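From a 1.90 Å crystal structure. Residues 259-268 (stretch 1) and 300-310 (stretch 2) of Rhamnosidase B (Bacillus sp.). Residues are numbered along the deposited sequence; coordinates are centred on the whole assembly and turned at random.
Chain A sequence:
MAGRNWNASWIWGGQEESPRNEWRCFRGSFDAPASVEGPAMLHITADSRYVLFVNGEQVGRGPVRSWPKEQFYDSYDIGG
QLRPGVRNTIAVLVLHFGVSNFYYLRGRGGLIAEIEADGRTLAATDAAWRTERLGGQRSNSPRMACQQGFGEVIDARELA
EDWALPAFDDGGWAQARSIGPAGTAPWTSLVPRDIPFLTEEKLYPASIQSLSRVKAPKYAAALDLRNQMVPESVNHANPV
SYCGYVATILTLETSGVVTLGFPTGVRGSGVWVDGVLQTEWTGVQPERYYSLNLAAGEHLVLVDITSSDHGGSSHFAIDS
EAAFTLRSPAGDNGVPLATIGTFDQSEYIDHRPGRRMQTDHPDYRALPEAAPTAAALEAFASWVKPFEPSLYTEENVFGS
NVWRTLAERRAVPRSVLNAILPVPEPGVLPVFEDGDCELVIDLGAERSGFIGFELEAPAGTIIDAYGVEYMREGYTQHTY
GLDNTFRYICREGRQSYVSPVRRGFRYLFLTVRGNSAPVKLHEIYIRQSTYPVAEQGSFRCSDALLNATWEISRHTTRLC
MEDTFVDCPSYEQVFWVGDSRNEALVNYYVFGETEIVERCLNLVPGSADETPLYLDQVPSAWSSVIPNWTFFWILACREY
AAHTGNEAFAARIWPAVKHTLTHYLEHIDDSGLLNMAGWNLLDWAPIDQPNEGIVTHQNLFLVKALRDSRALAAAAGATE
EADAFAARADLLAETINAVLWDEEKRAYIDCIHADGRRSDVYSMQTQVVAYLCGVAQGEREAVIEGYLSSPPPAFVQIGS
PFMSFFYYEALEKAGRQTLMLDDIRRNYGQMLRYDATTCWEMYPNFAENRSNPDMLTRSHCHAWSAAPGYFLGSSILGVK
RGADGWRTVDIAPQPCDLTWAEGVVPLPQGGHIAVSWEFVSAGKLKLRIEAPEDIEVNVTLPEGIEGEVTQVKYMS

Stretch 1 (259-268) TLGFPTGVRG
Stretch 2, residues 300-310: LVLVDITSSDH

Two roughly parallel strands face each other through their side chains at one end; past them, loop residues close to backbone contact, so the contact is a wedge. Leu 260 and Val 301 have CA atoms 9.8 Å apart; by Gly 268 and Ile 305 the gap is 4.1 Å, burying 483 Å².

At the wide end, strands 259-262 and 300-304 alternate, sending Leu 260, Phe 262, Val 301 and Val 303 toward the partner. Leu 260 (m, t) brings CD1 to 4.2 Å from CG1 of Val 301 (t). Phe 262, chi1 m and chi2 -83°, spans the gap: CZ lies 3.9 Å from CG2 of Val 303 (t), which meets the ring at its edge.

A type I turn from Phe 262 to Gly 265 redirects the chain. Gly 265 adopts phi/psi 84/177, where a CB would jam against the preceding carbonyl. Val 266 (t) sets CG1 4.1 Å from CG1 of Val 303.

Gly 268, at -94/-160, fits the tip of the wedge because it lacks a side chain: an ideal CB would sit 2.2 Å from Asp 304 O. Gly 268 N donates a weak hydrogen bond to Asp 304 O at 2.8 Å, while Gly 268 CA lies 3.5 Å from Thr 306 O. A water donates to Arg 267 O (3.0 Å) and Thr 306 O (2.6 Å).

Asp 304 (t) braces the bend, its OD2 accepting from Thr 306 N at 2.9 Å. Arg 267 (m, t, t, chi4 -74°) reaches along strand 307-309. Arg 267 NH1 makes weak hydrogen bonds to Ser 307 OG (3.4 Å) and Ser 308 O (3.0 Å), both at the guanidinium edge; Asp 309 (t) covers one face, its OD1 3.1 Å from Arg 267 NH2 in a salt bridge of charge alone.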

# COMPACT_ATOMS: atom_id res chain seq x y z
N THR A 259 -10.10 -22.82 -24.68
CA THR A 259 -8.93 -22.09 -24.25
C THR A 259 -8.93 -21.90 -22.74
O THR A 259 -9.90 -21.38 -22.18
CB THR A 259 -8.85 -20.70 -24.92
OG1 THR A 259 -8.84 -20.85 -26.35
CG2 THR A 259 -7.57 -19.97 -24.50
N LEU A 260 -7.87 -22.34 -22.09
CA LEU A 260 -7.75 -22.19 -20.65
C LEU A 260 -6.92 -20.93 -20.45
O LEU A 260 -5.86 -20.78 -21.05
CB LEU A 260 -7.02 -23.37 -20.02
CG LEU A 260 -7.61 -24.77 -20.24
CD1 LEU A 260 -6.75 -25.79 -19.49
CD2 LEU A 260 -9.05 -24.82 -19.76
N GLY A 261 -7.43 -20.01 -19.63
CA GLY A 261 -6.71 -18.77 -19.38
C GLY A 261 -6.29 -18.61 -17.94
O GLY A 261 -7.03 -18.96 -17.02
N PHE A 262 -5.09 -18.09 -17.75
CA PHE A 262 -4.55 -17.86 -16.41
C PHE A 262 -4.05 -16.42 -16.34
O PHE A 262 -2.88 -16.15 -16.61
CB PHE A 262 -3.43 -18.86 -16.14
CG PHE A 262 -3.90 -20.28 -16.05
CD1 PHE A 262 -4.43 -20.78 -14.86
CD2 PHE A 262 -3.87 -21.11 -17.17
CE1 PHE A 262 -4.93 -22.09 -14.79
CE2 PHE A 262 -4.37 -22.41 -17.11
CZ PHE A 262 -4.90 -22.90 -15.92
N PRO A 263 -4.94 -15.49 -16.00
CA PRO A 263 -4.64 -14.06 -15.89
C PRO A 263 -3.37 -13.79 -15.09
O PRO A 263 -2.60 -12.88 -15.42
CB PRO A 263 -5.87 -13.49 -15.19
CG PRO A 263 -6.96 -14.38 -15.71
CD PRO A 263 -6.34 -15.75 -15.59
N THR A 264 -3.15 -14.57 -14.05
CA THR A 264 -1.98 -14.40 -13.20
C THR A 264 -1.00 -15.57 -13.29
O THR A 264 -0.12 -15.71 -12.44
CB THR A 264 -2.40 -14.17 -11.73
OG1 THR A 264 -3.33 -15.18 -11.31
CG2 THR A 264 -3.06 -12.82 -11.59
N GLY A 265 -1.18 -16.40 -14.31
CA GLY A 265 -0.29 -17.54 -14.52
C GLY A 265 -0.62 -18.80 -13.73
O GLY A 265 -1.55 -18.82 -12.93
N VAL A 266 0.15 -19.85 -13.98
CA VAL A 266 -0.02 -21.13 -13.29
C VAL A 266 0.93 -21.20 -12.10
O VAL A 266 2.15 -21.19 -12.27
CB VAL A 266 0.28 -22.31 -14.24
CG1 VAL A 266 0.10 -23.62 -13.50
CG2 VAL A 266 -0.63 -22.25 -15.45
N ARG A 267 0.36 -21.28 -10.90
CA ARG A 267 1.14 -21.34 -9.66
C ARG A 267 2.11 -22.50 -9.58
O ARG A 267 3.26 -22.33 -9.15
CB ARG A 267 0.21 -21.41 -8.45
CG ARG A 267 -0.29 -20.08 -7.99
CD ARG A 267 -1.19 -20.20 -6.78
NE ARG A 267 -1.53 -18.87 -6.29
CZ ARG A 267 -0.68 -18.08 -5.62
NH1 ARG A 267 0.55 -18.49 -5.36
NH2 ARG A 267 -1.07 -16.87 -5.25
N GLY A 268 1.65 -23.68 -9.99
CA GLY A 268 2.49 -24.86 -9.92
C GLY A 268 3.27 -25.24 -11.16
O GLY A 268 3.49 -24.42 -12.05
N LEU A 300 -11.02 -34.36 -17.58
CA LEU A 300 -10.56 -33.97 -16.26
C LEU A 300 -9.40 -33.01 -16.41
O LEU A 300 -8.38 -33.35 -17.02
CB LEU A 300 -10.12 -35.21 -15.46
CG LEU A 300 -9.56 -34.99 -14.06
CD1 LEU A 300 -10.57 -34.26 -13.19
CD2 LEU A 300 -9.21 -36.34 -13.44
N VAL A 301 -9.56 -31.80 -15.88
CA VAL A 301 -8.51 -30.79 -15.96
C VAL A 301 -7.87 -30.68 -14.58
O VAL A 301 -8.57 -30.50 -13.58
CB VAL A 301 -9.07 -29.42 -16.38
CG1 VAL A 301 -7.95 -28.39 -16.45
CG2 VAL A 301 -9.76 -29.54 -17.72
N LEU A 302 -6.55 -30.79 -14.54
CA LEU A 302 -5.83 -30.71 -13.28
C LEU A 302 -4.77 -29.62 -13.37
O LEU A 302 -3.90 -29.65 -14.23
CB LEU A 302 -5.16 -32.06 -12.99
CG LEU A 302 -5.03 -32.50 -11.53
CD1 LEU A 302 -6.41 -32.80 -10.97
CD2 LEU A 302 -4.15 -33.74 -11.43
N VAL A 303 -4.85 -28.64 -12.47
CA VAL A 303 -3.90 -27.54 -12.46
C VAL A 303 -3.06 -27.63 -11.19
O VAL A 303 -3.59 -27.58 -10.09
CB VAL A 303 -4.62 -26.17 -12.47
CG1 VAL A 303 -3.59 -25.04 -12.47
CG2 VAL A 303 -5.52 -26.06 -13.70
N ASP A 304 -1.75 -27.79 -11.35
CA ASP A 304 -0.87 -27.87 -10.19
C ASP A 304 -0.74 -26.46 -9.62
O ASP A 304 -0.35 -25.54 -10.33
CB ASP A 304 0.51 -28.39 -10.61
CG ASP A 304 1.43 -28.61 -9.42
OD1 ASP A 304 2.57 -29.08 -9.63
OD2 ASP A 304 1.03 -28.32 -8.27
N ILE A 305 -1.07 -26.31 -8.34
CA ILE A 305 -0.99 -25.00 -7.68
C ILE A 305 0.04 -24.99 -6.56
O ILE A 305 0.09 -24.04 -5.76
CB ILE A 305 -2.36 -24.58 -7.10
CG1 ILE A 305 -2.86 -25.65 -6.12
CG2 ILE A 305 -3.35 -24.35 -8.23
CD1 ILE A 305 -4.17 -25.29 -5.43
N THR A 306 0.87 -26.03 -6.49
CA THR A 306 1.90 -26.15 -5.47
C THR A 306 2.79 -24.91 -5.52
O THR A 306 3.45 -24.65 -6.53
CB THR A 306 2.76 -27.39 -5.70
OG1 THR A 306 1.93 -28.56 -5.66
CG2 THR A 306 3.85 -27.51 -4.64
N SER A 307 2.82 -24.16 -4.42
CA SER A 307 3.61 -22.93 -4.39
C SER A 307 3.50 -22.19 -3.06
O SER A 307 2.88 -22.66 -2.11
CB SER A 307 3.10 -21.98 -5.47
OG SER A 307 1.74 -21.66 -5.22
N SER A 308 4.11 -21.02 -3.03
CA SER A 308 4.05 -20.14 -1.87
C SER A 308 2.94 -19.16 -2.22
O SER A 308 2.84 -18.73 -3.37
CB SER A 308 5.37 -19.38 -1.71
OG SER A 308 5.30 -18.51 -0.60
N ASP A 309 2.10 -18.81 -1.25
CA ASP A 309 1.00 -17.89 -1.50
C ASP A 309 0.89 -16.94 -0.31
O ASP A 309 0.52 -17.35 0.79
CB ASP A 309 -0.31 -18.68 -1.66
CG ASP A 309 -1.43 -17.85 -2.28
OD1 ASP A 309 -1.37 -16.61 -2.21
OD2 ASP A 309 -2.38 -18.45 -2.83
N HIS A 310 1.20 -15.67 -0.53
CA HIS A 310 1.12 -14.69 0.55
C HIS A 310 -0.33 -14.28 0.77
O HIS A 310 -0.71 -13.82 1.85
CB HIS A 310 1.96 -13.45 0.22
CG HIS A 310 2.56 -12.79 1.42
ND1 HIS A 310 1.99 -12.84 2.67
CD2 HIS A 310 3.70 -12.07 1.55
CE1 HIS A 310 2.74 -12.17 3.52
NE2 HIS A 310 3.79 -11.70 2.87
O HOH W 1 5.46 -23.18 -7.22